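Local atomic coordinates of dihydropteroate synthase (PDB entry 6OMZ), a protein that probably catalyses the condensation of para-aminobenzoate with 6-hydroxymethyl-7,8-dihydropterin diphosphate to give 7,8-dihydropteroate, the immediate precursor of folates. Residues Pro78-Ile89 against Ile101-Ala112; Leu196-Trp206 against Arg228-Leu236. The protein carries 1 engineered substitution. All coordinates share one frame; numbering follows the deposited sequence. Where two conformers were deposited one is given.

Interaction 1: residues Pro78-Ile89 against Ile101-Ala112; sequences PGVEAARVTPVI and IDTMHADVARAA. With PMM (pterin-6-yl-methyl-monophosphate), chain D.
Glu81 reaches from helix 78-93 to Thr103 and His105, just past the end of strand 98-102, in the TIM barrel of this pterin-binding enzyme; the strand closes the beta-alpha-beta unit to which that helix belongs. The glutamate runs fully extended, with CG anti to the backbone N (chi1 -175°), and this carries its carboxylate across to the far segment. OE1 takes the ND1-H of His105 at 2.7 Å on its syn lone pair; the bond lies close to the imidazole plane, yet carboxylate and ring stand almost perpendicular, 86° apart. OE2 accepts from Thr103 OG1, also 2.7 Å away, from well above the carboxylate plane. Thr103 OG1 in turn accepts from His105 N, an ST turn that leads into the next helix, where His105 is the N-cap.

Beneath this polar end the helices run nearly parallel, 21° apart, and pack through small side chains. Val108 lies across the glutamate, CG1 towards its CD, while CG2 meets Pro78 CB. Ala82 CB faces Ala111 CB at 4.3 Å. Further along, the Ile101 side chain crosses those of Val85 and Ile89 at about right angles, its CD1 touching Val85 CG2 and Ile89 CD1. At the strand end Asp102, salt-bridged to Arg269, sets OD2 2.8 Å from N8 of the bound pterin monophosphate, and a water sits 2.6 Å from both Asp102 O and Glu81 OE2.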
loop_
_atom_site.group_PDB
_atom_site.type_symbol
_atom_site.label_atom_id
_atom_site.label_comp_id
_atom_site.label_asym_id
_atom_site.label_seq_id
_atom_site.Cartn_x
_atom_site.Cartn_y
_atom_site.Cartn_z
ATOM N N PRO A 78 9.371 16.586 6.731
ATOM C CA PRO A 78 9.052 15.390 7.541
ATOM C C PRO A 78 8.492 15.713 8.919
ATOM O O PRO A 78 7.686 14.931 9.448
ATOM C CB PRO A 78 10.400 14.661 7.631
ATOM C CG PRO A 78 11.093 15.041 6.363
ATOM C CD PRO A 78 10.684 16.468 6.070
ATOM N N GLY A 79 8.887 16.839 9.521
ATOM C CA GLY A 79 8.266 17.243 10.775
ATOM C C GLY A 79 6.773 17.476 10.629
ATOM O O GLY A 79 5.986 17.104 11.503
ATOM N N VAL A 80 6.365 18.068 9.506
ATOM C CA VAL A 80 4.948 18.304 9.246
ATOM C C VAL A 80 4.240 16.993 8.931
ATOM O O VAL A 80 3.099 16.773 9.357
ATOM C CB VAL A 80 4.788 19.337 8.115
ATOM C CG1 VAL A 80 3.331 19.443 7.669
ATOM C CG2 VAL A 80 5.309 20.690 8.568
ATOM N N GLU A 81 4.907 16.093 8.196
ATOM C CA GLU A 81 4.327 14.775 7.931
ATOM C C GLU A 81 3.992 14.052 9.233
ATOM O O GLU A 81 2.879 13.532 9.408
ATOM C CB GLU A 81 5.293 13.949 7.075
ATOM C CG GLU A 81 4.758 12.573 6.626
ATOM C CD GLU A 81 5.830 11.743 5.911
ATOM O OE1 GLU A 81 6.970 12.233 5.777
ATOM O OE2 GLU A 81 5.548 10.596 5.497
ATOM N N ALA A 82 4.939 14.033 10.175
ATOM C CA ALA A 82 4.725 13.336 11.440
ATOM C C ALA A 82 3.626 14.004 12.260
ATOM O O ALA A 82 2.789 13.321 12.866
ATOM C CB ALA A 82 6.032 13.285 12.237
ATOM N N ALA A 83 3.618 15.337 12.291
ATOM C CA ALA A 83 2.618 16.064 13.063
ATOM C C ALA A 83 1.212 15.803 12.539
ATOM O O ALA A 83 0.240 15.906 13.296
ATOM C CB ALA A 83 2.921 17.560 13.037
ATOM N N ARG A 84 1.082 15.477 11.252
ATOM C CA ARG A 84 -0.237 15.195 10.688
ATOM C C ARG A 84 -0.708 13.775 11.000
ATOM O O ARG A 84 -1.897 13.559 11.272
ATOM C CB ARG A 84 -0.216 15.429 9.175
ATOM C CG ARG A 84 -0.124 16.902 8.793
ATOM C CD ARG A 84 -0.036 17.110 7.289
ATOM N NE ARG A 84 0.113 18.531 6.980
ATOM C CZ ARG A 84 0.103 19.050 5.758
ATOM N NH1 ARG A 84 -0.074 18.270 4.696
ATOM N NH2 ARG A 84 0.268 20.359 5.602
ATOM N N VAL A 85 0.197 12.797 10.964
ATOM C CA VAL A 85 -0.245 11.410 11.099
ATOM C C VAL A 85 -0.372 10.995 12.563
ATOM O O VAL A 85 -1.241 10.184 12.889
ATOM C CB VAL A 85 0.671 10.432 10.338
ATOM C CG1 VAL A 85 0.645 10.699 8.834
ATOM C CG2 VAL A 85 2.101 10.456 10.892
ATOM N N THR A 86 0.469 11.524 13.462
ATOM C CA THR A 86 0.515 10.936 14.803
ATOM C C THR A 86 -0.769 11.121 15.619
ATOM O O THR A 86 -1.159 10.171 16.321
ATOM C CB THR A 86 1.729 11.436 15.610
ATOM O OG1 THR A 86 1.818 12.868 15.596
ATOM C CG2 THR A 86 3.018 10.828 15.054
ATOM N N PRO A 87 -1.469 12.270 15.569
ATOM C CA PRO A 87 -2.747 12.347 16.311
ATOM C C PRO A 87 -3.773 11.345 15.821
ATOM O O PRO A 87 -4.564 10.818 16.615
ATOM C CB PRO A 87 -3.223 13.789 16.065
ATOM C CG PRO A 87 -1.990 14.548 15.649
ATOM C CD PRO A 87 -1.153 13.552 14.906
ATOM N N VAL A 88 -3.793 11.102 14.512
ATOM C CA VAL A 88 -4.724 10.142 13.936
ATOM C C VAL A 88 -4.367 8.737 14.392
ATOM O O VAL A 88 -5.237 7.955 14.794
ATOM C CB VAL A 88 -4.714 10.260 12.400
ATOM C CG1 VAL A 88 -5.565 9.156 11.759
ATOM C CG2 VAL A 88 -5.193 11.647 11.971
ATOM N N ILE A 89 -3.080 8.401 14.337
ATOM C CA ILE A 89 -2.636 7.075 14.745
ATOM C C ILE A 89 -2.912 6.855 16.224
ATOM O O ILE A 89 -3.335 5.765 16.629
ATOM C CB ILE A 89 -1.142 6.897 14.404
ATOM C CG1 ILE A 89 -0.945 6.927 12.879
ATOM C CG2 ILE A 89 -0.600 5.586 14.986
ATOM C CD1 ILE A 89 0.535 7.052 12.456
ATOM N N ILE A 101 1.982 2.728 9.064
ATOM C CA ILE A 101 2.393 4.082 8.698
ATOM C C ILE A 101 3.000 4.046 7.292
ATOM O O ILE A 101 3.994 3.350 7.047
ATOM C CB ILE A 101 3.383 4.675 9.719
ATOM C CG1 ILE A 101 3.963 6.017 9.213
ATOM C CG2 ILE A 101 4.519 3.691 10.054
ATOM C CD1 ILE A 101 2.919 7.170 9.166
ATOM N N ASP A 102 2.393 4.789 6.366
ATOM C CA ASP A 102 2.853 4.892 4.980
ATOM C C ASP A 102 3.837 6.059 4.935
ATOM O O ASP A 102 3.447 7.221 4.811
ATOM C CB ASP A 102 1.661 5.099 4.048
ATOM C CG ASP A 102 2.038 5.114 2.571
ATOM O OD1 ASP A 102 3.225 5.310 2.213
ATOM O OD2 ASP A 102 1.117 4.921 1.749
ATOM N N THR A 103 5.129 5.755 5.077
ATOM C CA THR A 103 6.154 6.793 5.021
ATOM C C THR A 103 7.447 6.186 4.493
ATOM O O THR A 103 7.716 4.990 4.674
ATOM C CB THR A 103 6.392 7.463 6.400
ATOM O OG1 THR A 103 7.250 8.613 6.257
ATOM C CG2 THR A 103 7.073 6.492 7.364
ATOM N N MET A 104 8.231 7.026 3.804
ATOM C CA MET A 104 9.593 6.720 3.389
ATOM C C MET A 104 10.638 7.252 4.356
ATOM O O MET A 104 11.834 7.053 4.120
ATOM C CB MET A 104 9.919 7.335 2.018
ATOM C CG MET A 104 8.951 7.103 0.896
ATOM S SD MET A 104 9.556 7.990 -0.572
ATOM C CE MET A 104 9.338 9.701 -0.100
ATOM N N HIS A 105 10.230 7.969 5.396
ATOM C CA HIS A 105 11.155 8.737 6.219
ATOM C C HIS A 105 11.282 8.083 7.587
ATOM O O HIS A 105 10.274 7.867 8.269
ATOM C CB HIS A 105 10.672 10.181 6.325
ATOM C CG HIS A 105 10.490 10.833 4.989
ATOM N ND1 HIS A 105 9.302 11.409 4.592
ATOM C CD2 HIS A 105 11.344 10.976 3.947
ATOM C CE1 HIS A 105 9.438 11.896 3.369
ATOM N NE2 HIS A 105 10.666 11.644 2.954
ATOM N N ALA A 106 12.521 7.760 7.970
ATOM C CA ALA A 106 12.755 6.959 9.167
ATOM C C ALA A 106 12.277 7.677 10.426
ATOM O O ALA A 106 11.713 7.048 11.333
ATOM C CB ALA A 106 14.237 6.608 9.273
ATOM N N ASP A 107 12.497 8.989 10.506
ATOM C CA ASP A 107 12.087 9.721 11.698
ATOM C C ASP A 107 10.570 9.749 11.813
ATOM O O ASP A 107 10.019 9.670 12.923
ATOM C CB ASP A 107 12.659 11.147 11.675
ATOM C CG ASP A 107 14.160 11.200 11.919
ATOM O OD1 ASP A 107 14.782 10.157 12.229
ATOM O OD2 ASP A 107 14.723 12.313 11.802
ATOM N N VAL A 108 9.872 9.828 10.674
ATOM C CA VAL A 108 8.415 9.778 10.683
ATOM C C VAL A 108 7.924 8.397 11.114
ATOM O O VAL A 108 7.005 8.284 11.935
ATOM C CB VAL A 108 7.861 10.180 9.304
ATOM C CG1 VAL A 108 6.358 10.000 9.266
ATOM C CG2 VAL A 108 8.230 11.619 8.983
ATOM N N ALA A 109 8.522 7.329 10.571
ATOM C CA ALA A 109 8.179 5.975 10.994
ATOM C C ALA A 109 8.341 5.818 12.500
ATOM O O ALA A 109 7.470 5.267 13.178
ATOM C CB ALA A 109 9.056 4.952 10.261
ATOM N N ARG A 110 9.463 6.300 13.038
ATOM C CA ARG A 110 9.702 6.166 14.469
ATOM C C ARG A 110 8.619 6.877 15.276
ATOM O O ARG A 110 8.093 6.318 16.244
ATOM C CB ARG A 110 11.093 6.702 14.820
ATOM C CG ARG A 110 11.547 6.323 16.212
ATOM C CD ARG A 110 13.044 6.522 16.394
ATOM N NE ARG A 110 13.448 7.899 16.137
ATOM C CZ ARG A 110 14.398 8.254 15.278
ATOM N NH1 ARG A 110 15.058 7.328 14.591
ATOM N NH2 ARG A 110 14.698 9.536 15.116
ATOM N N ALA A 111 8.258 8.102 14.883
ATOM C CA ALA A 111 7.208 8.832 15.594
ATOM C C ALA A 111 5.858 8.126 15.481
ATOM O O ALA A 111 5.084 8.090 16.445
ATOM C CB ALA A 111 7.104 10.264 15.065
ATOM N N ALA A 112 5.562 7.555 14.312
ATOM C CA ALA A 112 4.305 6.834 14.133
ATOM C C ALA A 112 4.257 5.583 15.001
ATOM O O ALA A 112 3.202 5.247 15.554
ATOM C CB ALA A 112 4.118 6.465 12.660
HETATM N N5 PMM D . 0.369 3.165 -3.416
HETATM C C6 PMM D . 0.373 4.410 -2.904
HETATM C C7 PMM D . 0.828 4.643 -1.618
HETATM N N8 PMM D . 1.317 3.699 -0.805
HETATM N N1 PMM D . 1.888 1.525 -0.511
HETATM C C2 PMM D . 1.984 0.281 -0.973
HETATM N N2 PMM D . 2.563 -0.661 -0.223
HETATM N N3 PMM D . 1.541 -0.092 -2.211
HETATM C C4 PMM D . 0.960 0.755 -3.130
HETATM O O4 PMM D . 0.566 0.337 -4.214
HETATM C C4A PMM D . 0.851 2.156 -2.672
HETATM C C8A PMM D . 1.331 2.472 -1.341
HETATM C C9 PMM D . -0.026 5.525 -3.827
HETATM O O10 PMM D . -1.447 5.440 -4.111
HETATM P PA PMM D . -2.662 6.192 -3.324
HETATM O O1P PMM D . -3.903 5.712 -3.983
HETATM O O2P PMM D . -2.617 5.802 -1.846
HETATM O O3P PMM D . -2.463 7.697 -3.457
HETATM O O HOH W 1 3.183 9.566 6.009
HETATM O O HOH W 2 6.834 9.664 3.006
#

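Interaction 2: residues Leu196-Trp206 against Arg228-Leu236; sequences LGFAKTAEHNW and RKRFLGTLL. With PMM (pterin-6-yl-methyl-monophosphate), chain D; CIT (citric acid), chain E.
Phe231 fills the angle between helix 202-210 and helix 230-235, beside the pterin pocket of the TIM barrel; its first torsion (chi1 79°) turns the ring in towards Asn205 and Trp206. Phe231 CB starts against Ala202 CB, 3.6 Å away. At CG the Asn205 amide arrives over one ring face, Asn205 ND2 3.3 Å from Phe231 CG, its plane nearly upright on the ring. CD1 still lies under ND2, and Phe231 CE1 has Asn205 ND2 3.9 Å away, whereas CD2 meets Trp206 CE2 and Asn205 CB, which makes a CH-pi contact. Phe231 CE2 touches Trp206 CZ2 at 3.6 Å, the Phe231 ring inclined at 55° to the six-membered ring of Trp206. At the tip, Phe231 CZ comes to Leu196 CD1 at 4.4 Å. Leu232 CD2 lies over the opposite face, towards its rim. Trp206 CZ2 also touches Leu235 CD2, and a water joins Trp206 NE1 to Phe231 O.

Asn205 OD1 accepts from Gly197 N. A citrate, probably from the crystallisation liquor, accepts from Ala202 N, Arg230 NH1 and Thr234 OG1. In the conformer described, Lys229 bends so that NZ donates to Leu196 O, at 2.8 Å, and to O4 of the pterin, at 2.6 Å, with Gly225 O a further partner. One lysine nitrogen thus links the placing of the loop to that of the ligand.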
loop_
_atom_site.group_PDB
_atom_site.type_symbol
_atom_site.label_atom_id
_atom_site.label_comp_id
_atom_site.label_asym_id
_atom_site.label_seq_id
_atom_site.Cartn_x
_atom_site.Cartn_y
_atom_site.Cartn_z
ATOM N N LEU A 196 2.684 -1.447 -8.106
ATOM C CA LEU A 196 2.018 -1.240 -9.386
ATOM C C LEU A 196 1.947 0.246 -9.727
ATOM O O LEU A 196 1.631 1.080 -8.878
ATOM C CB LEU A 196 0.606 -1.843 -9.348
ATOM C CG LEU A 196 0.485 -3.319 -8.965
ATOM C CD1 LEU A 196 -0.991 -3.729 -8.866
ATOM C CD2 LEU A 196 1.214 -4.183 -9.991
ATOM N N GLY A 197 2.275 0.587 -10.975
ATOM C CA GLY A 197 2.182 1.955 -11.436
ATOM C C GLY A 197 3.355 2.854 -11.086
ATOM O O GLY A 197 3.482 3.934 -11.669
ATOM N N PHE A 198 4.214 2.452 -10.155
ATOM C CA PHE A 198 5.354 3.276 -9.751
ATOM C C PHE A 198 6.490 3.055 -10.744
ATOM O O PHE A 198 7.198 2.047 -10.679
ATOM C CB PHE A 198 5.782 2.932 -8.332
ATOM C CG PHE A 198 4.891 3.506 -7.262
ATOM C CD1 PHE A 198 3.741 2.841 -6.868
ATOM C CD2 PHE A 198 5.229 4.699 -6.629
ATOM C CE1 PHE A 198 2.937 3.351 -5.870
ATOM C CE2 PHE A 198 4.430 5.222 -5.616
ATOM C CZ PHE A 198 3.272 4.549 -5.241
ATOM N N ALA A 199 6.664 4.006 -11.669
ATOM C CA ALA A 199 7.630 3.889 -12.770
ATOM C C ALA A 199 7.403 2.596 -13.543
ATOM O O ALA A 199 8.339 1.901 -13.932
ATOM C CB ALA A 199 9.080 3.989 -12.277
ATOM N N LYS A 200 6.132 2.280 -13.771
ATOM C CA LYS A 200 5.724 1.080 -14.486
ATOM C C LYS A 200 4.558 1.440 -15.397
ATOM O O LYS A 200 3.719 2.268 -15.030
ATOM C CB LYS A 200 5.311 -0.038 -13.507
ATOM C CG LYS A 200 6.466 -0.548 -12.606
ATOM C CD LYS A 200 5.958 -1.649 -11.646
ATOM C CE LYS A 200 7.048 -2.093 -10.650
ATOM N NZ LYS A 200 7.217 -1.021 -9.587
ATOM N N THR A 201 4.512 0.831 -16.584
ATOM C CA THR A 201 3.383 1.022 -17.491
ATOM C C THR A 201 2.221 0.108 -17.116
ATOM O O THR A 201 2.344 -0.810 -16.300
ATOM C CB THR A 201 3.774 0.717 -18.939
ATOM O OG1 THR A 201 3.982 -0.701 -19.056
ATOM C CG2 THR A 201 5.037 1.473 -19.349
ATOM N N ALA A 202 1.077 0.346 -17.765
ATOM C CA ALA A 202 -0.062 -0.549 -17.593
ATOM C C ALA A 202 0.307 -1.986 -17.945
ATOM O O ALA A 202 -0.061 -2.924 -17.229
ATOM C CB ALA A 202 -1.232 -0.079 -18.456
ATOM N N GLU A 203 1.021 -2.179 -19.059
ATOM C CA GLU A 203 1.384 -3.536 -19.468
ATOM C C GLU A 203 2.341 -4.188 -18.473
ATOM O O GLU A 203 2.257 -5.401 -18.225
ATOM C CB GLU A 203 1.988 -3.512 -20.871
ATOM C CG GLU A 203 0.970 -3.236 -21.965
ATOM C CD GLU A 203 0.801 -1.742 -22.249
ATOM O OE1 GLU A 203 1.311 -0.906 -21.463
ATOM O OE2 GLU A 203 0.177 -1.410 -23.277
ATOM N N HIS A 204 3.259 -3.407 -17.895
ATOM C CA HIS A 204 4.081 -3.926 -16.805
ATOM C C HIS A 204 3.210 -4.427 -15.656
ATOM O O HIS A 204 3.438 -5.513 -15.112
ATOM C CB HIS A 204 5.039 -2.848 -16.300
ATOM C CG HIS A 204 6.117 -2.480 -17.271
ATOM N ND1 HIS A 204 6.719 -1.240 -17.262
ATOM C CD2 HIS A 204 6.709 -3.181 -18.267
ATOM C CE1 HIS A 204 7.635 -1.190 -18.215
ATOM N NE2 HIS A 204 7.646 -2.354 -18.842
ATOM N N ASN A 205 2.211 -3.633 -15.268
ATOM C CA ASN A 205 1.341 -3.997 -14.151
ATOM C C ASN A 205 0.643 -5.334 -14.392
ATOM O O ASN A 205 0.577 -6.186 -13.492
ATOM C CB ASN A 205 0.305 -2.893 -13.920
ATOM C CG ASN A 205 0.901 -1.660 -13.265
ATOM O OD1 ASN A 205 2.069 -1.648 -12.862
ATOM N ND2 ASN A 205 0.091 -0.621 -13.131
ATOM N N TRP A 206 0.104 -5.530 -15.594
ATOM C CA TRP A 206 -0.654 -6.750 -15.854
ATOM C C TRP A 206 0.268 -7.964 -15.893
ATOM O O TRP A 206 -0.118 -9.050 -15.455
ATOM C CB TRP A 206 -1.451 -6.621 -17.153
ATOM C CG TRP A 206 -2.590 -5.621 -17.057
ATOM C CD1 TRP A 206 -2.754 -4.489 -17.809
ATOM C CD2 TRP A 206 -3.706 -5.665 -16.148
ATOM N NE1 TRP A 206 -3.898 -3.826 -17.419
ATOM C CE2 TRP A 206 -4.498 -4.525 -16.402
ATOM C CE3 TRP A 206 -4.117 -6.566 -15.151
ATOM C CZ2 TRP A 206 -5.686 -4.255 -15.695
ATOM C CZ3 TRP A 206 -5.294 -6.295 -14.446
ATOM C CH2 TRP A 206 -6.056 -5.139 -14.718
ATOM N N ARG A 228 -7.525 2.311 -7.768
ATOM C CA ARG A 228 -7.712 3.564 -8.497
ATOM C C ARG A 228 -6.496 3.981 -9.317
ATOM O O ARG A 228 -6.446 5.115 -9.794
ATOM C CB ARG A 228 -8.092 4.701 -7.541
ATOM C CG ARG A 228 -9.325 4.374 -6.701
ATOM C CD ARG A 228 -9.527 5.380 -5.564
ATOM N NE ARG A 228 -9.793 6.734 -6.020
ATOM C CZ ARG A 228 -11.013 7.243 -6.185
ATOM N NH1 ARG A 228 -12.086 6.494 -5.957
ATOM N NH2 ARG A 228 -11.162 8.499 -6.584
ATOM N N LYS A 229 -5.524 3.105 -9.511
ATOM C CA LYS A 229 -4.286 3.493 -10.175
ATOM C C LYS A 229 -4.515 3.776 -11.661
ATOM O O LYS A 229 -5.523 3.375 -12.259
ATOM C CB LYS A 229 -3.223 2.411 -9.988
ATOM C CG LYS A 229 -2.785 2.242 -8.529
ATOM C CD LYS A 229 -1.283 2.367 -8.380
ATOM C CE LYS A 229 -0.863 2.395 -6.912
ATOM N NZ LYS A 229 0.002 1.242 -6.570
ATOM N N ARG A 230 -3.542 4.468 -12.256
ATOM C CA ARG A 230 -3.675 4.994 -13.610
ATOM C C ARG A 230 -3.964 3.902 -14.635
ATOM O O ARG A 230 -4.711 4.138 -15.594
ATOM C CB ARG A 230 -2.404 5.764 -13.978
ATOM C CG ARG A 230 -2.469 6.514 -15.312
ATOM C CD ARG A 230 -1.308 7.526 -15.480
ATOM N NE ARG A 230 0.008 6.881 -15.575
ATOM C CZ ARG A 230 0.576 6.482 -16.712
ATOM N NH1 ARG A 230 -0.046 6.656 -17.874
ATOM N NH2 ARG A 230 1.772 5.902 -16.687
ATOM N N PHE A 231 -3.368 2.711 -14.473
ATOM C CA PHE A 231 -3.609 1.647 -15.451
ATOM C C PHE A 231 -5.069 1.196 -15.476
ATOM O O PHE A 231 -5.533 0.702 -16.511
ATOM C CB PHE A 231 -2.664 0.445 -15.223
ATOM C CG PHE A 231 -3.053 -0.515 -14.101
ATOM C CD1 PHE A 231 -3.223 -0.078 -12.790
ATOM C CD2 PHE A 231 -3.139 -1.885 -14.356
ATOM C CE1 PHE A 231 -3.523 -0.964 -11.772
ATOM C CE2 PHE A 231 -3.437 -2.791 -13.338
ATOM C CZ PHE A 231 -3.628 -2.326 -12.037
ATOM N N LEU A 232 -5.814 1.384 -14.388
ATOM C CA LEU A 232 -7.244 1.106 -14.445
ATOM C C LEU A 232 -7.982 2.186 -15.221
ATOM O O LEU A 232 -8.952 1.892 -15.931
ATOM C CB LEU A 232 -7.813 0.964 -13.033
ATOM C CG LEU A 232 -7.176 -0.158 -12.217
ATOM C CD1 LEU A 232 -7.874 -0.287 -10.861
ATOM C CD2 LEU A 232 -7.231 -1.470 -12.989
ATOM N N GLY A 233 -7.535 3.441 -15.118
ATOM C CA GLY A 233 -8.096 4.476 -15.974
ATOM C C GLY A 233 -7.872 4.165 -17.442
ATOM O O GLY A 233 -8.746 4.406 -18.281
ATOM N N THR A 234 -6.712 3.577 -17.754
ATOM C CA THR A 234 -6.367 3.198 -19.123
ATOM C C THR A 234 -7.189 2.006 -19.583
ATOM O O THR A 234 -7.753 2.010 -20.684
ATOM C CB THR A 234 -4.869 2.869 -19.194
ATOM O OG1 THR A 234 -4.113 4.028 -18.824
ATOM C CG2 THR A 234 -4.473 2.420 -20.598
ATOM N N LEU A 235 -7.255 0.964 -18.751
ATOM C CA LEU A 235 -8.035 -0.228 -19.088
ATOM C C LEU A 235 -9.472 0.119 -19.451
ATOM O O LEU A 235 -10.046 -0.446 -20.399
ATOM C CB LEU A 235 -8.034 -1.190 -17.903
ATOM C CG LEU A 235 -8.743 -2.526 -18.134
ATOM C CD1 LEU A 235 -7.916 -3.419 -19.047
ATOM C CD2 LEU A 235 -9.055 -3.224 -16.806
ATOM N N LEU A 236 -10.070 1.044 -18.705
ATOM C CA LEU A 236 -11.489 1.351 -18.816
ATOM C C LEU A 236 -11.738 2.619 -19.619
ATOM O O LEU A 236 -12.807 3.225 -19.494
ATOM C CB LEU A 236 -12.109 1.456 -17.417
ATOM C CG LEU A 236 -11.845 0.222 -16.543
ATOM C CD1 LEU A 236 -12.385 0.447 -15.126
ATOM C CD2 LEU A 236 -12.476 -1.037 -17.151
HETATM N N5 PMM D . 0.369 3.165 -3.416
HETATM C C6 PMM D . 0.373 4.410 -2.904
HETATM C C7 PMM D . 0.828 4.643 -1.618
HETATM N N8 PMM D . 1.317 3.699 -0.805
HETATM N N1 PMM D . 1.888 1.525 -0.511
HETATM C C2 PMM D . 1.984 0.281 -0.973
HETATM N N2 PMM D . 2.563 -0.661 -0.223
HETATM N N3 PMM D . 1.541 -0.092 -2.211
HETATM C C4 PMM D . 0.960 0.755 -3.130
HETATM O O4 PMM D . 0.566 0.337 -4.214
HETATM C C4A PMM D . 0.851 2.156 -2.672
HETATM C C8A PMM D . 1.331 2.472 -1.341
HETATM C C9 PMM D . -0.026 5.525 -3.827
HETATM O O10 PMM D . -1.447 5.440 -4.111
HETATM P PA PMM D . -2.662 6.192 -3.324
HETATM O O1P PMM D . -3.903 5.712 -3.983
HETATM O O2P PMM D . -2.617 5.802 -1.846
HETATM O O3P PMM D . -2.463 7.697 -3.457
HETATM C C1 CIT E . 0.264 5.834 -21.617
HETATM O O1 CIT E . -0.722 6.381 -22.173
HETATM O O2 CIT E . 0.913 6.436 -20.732
HETATM C C2 CIT E . 0.686 4.442 -21.999
HETATM C C3 CIT E . 0.570 3.529 -20.785
HETATM O O7 CIT E . 1.683 3.789 -19.889
HETATM C C4 CIT E . -0.763 3.695 -20.054
HETATM C C5 CIT E . -0.581 3.393 -18.581
HETATM O O3 CIT E . -1.559 3.400 -17.796
HETATM O O4 CIT E . 0.557 3.123 -18.128
HETATM C C6 CIT E . 0.653 2.116 -21.324
HETATM O O5 CIT E . -0.346 1.369 -21.288
HETATM O O6 CIT E . 1.717 1.712 -21.837
HETATM O O HOH W 3 1.391 5.481 -13.288
HETATM O O HOH W 4 4.042 4.995 -14.722
HETATM O O HOH W 5 -4.512 -1.222 -18.470
#

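Both contacts touch the bound pterin monophosphate, yet they lie on opposite sides of the chain's centre, their own centres about 28 Å apart. Interaction 1 is the more buried and joins neighbouring barrel elements, helix 78-93 with strand 98-102 and the helix after it; interaction 2 is partly buried and brings together short helices and loops further along the chain. Their chemistry differs accordingly. Two nearly parallel helices in 78-89 and 101-112 pair small aliphatic groups beneath a buried carboxylate, while steeply crossed ones in 196-206 and 228-236 meet through aromatic rings. Towards the ligand, interaction 1 offers an aspartate and interaction 2 a lysine nitrogen.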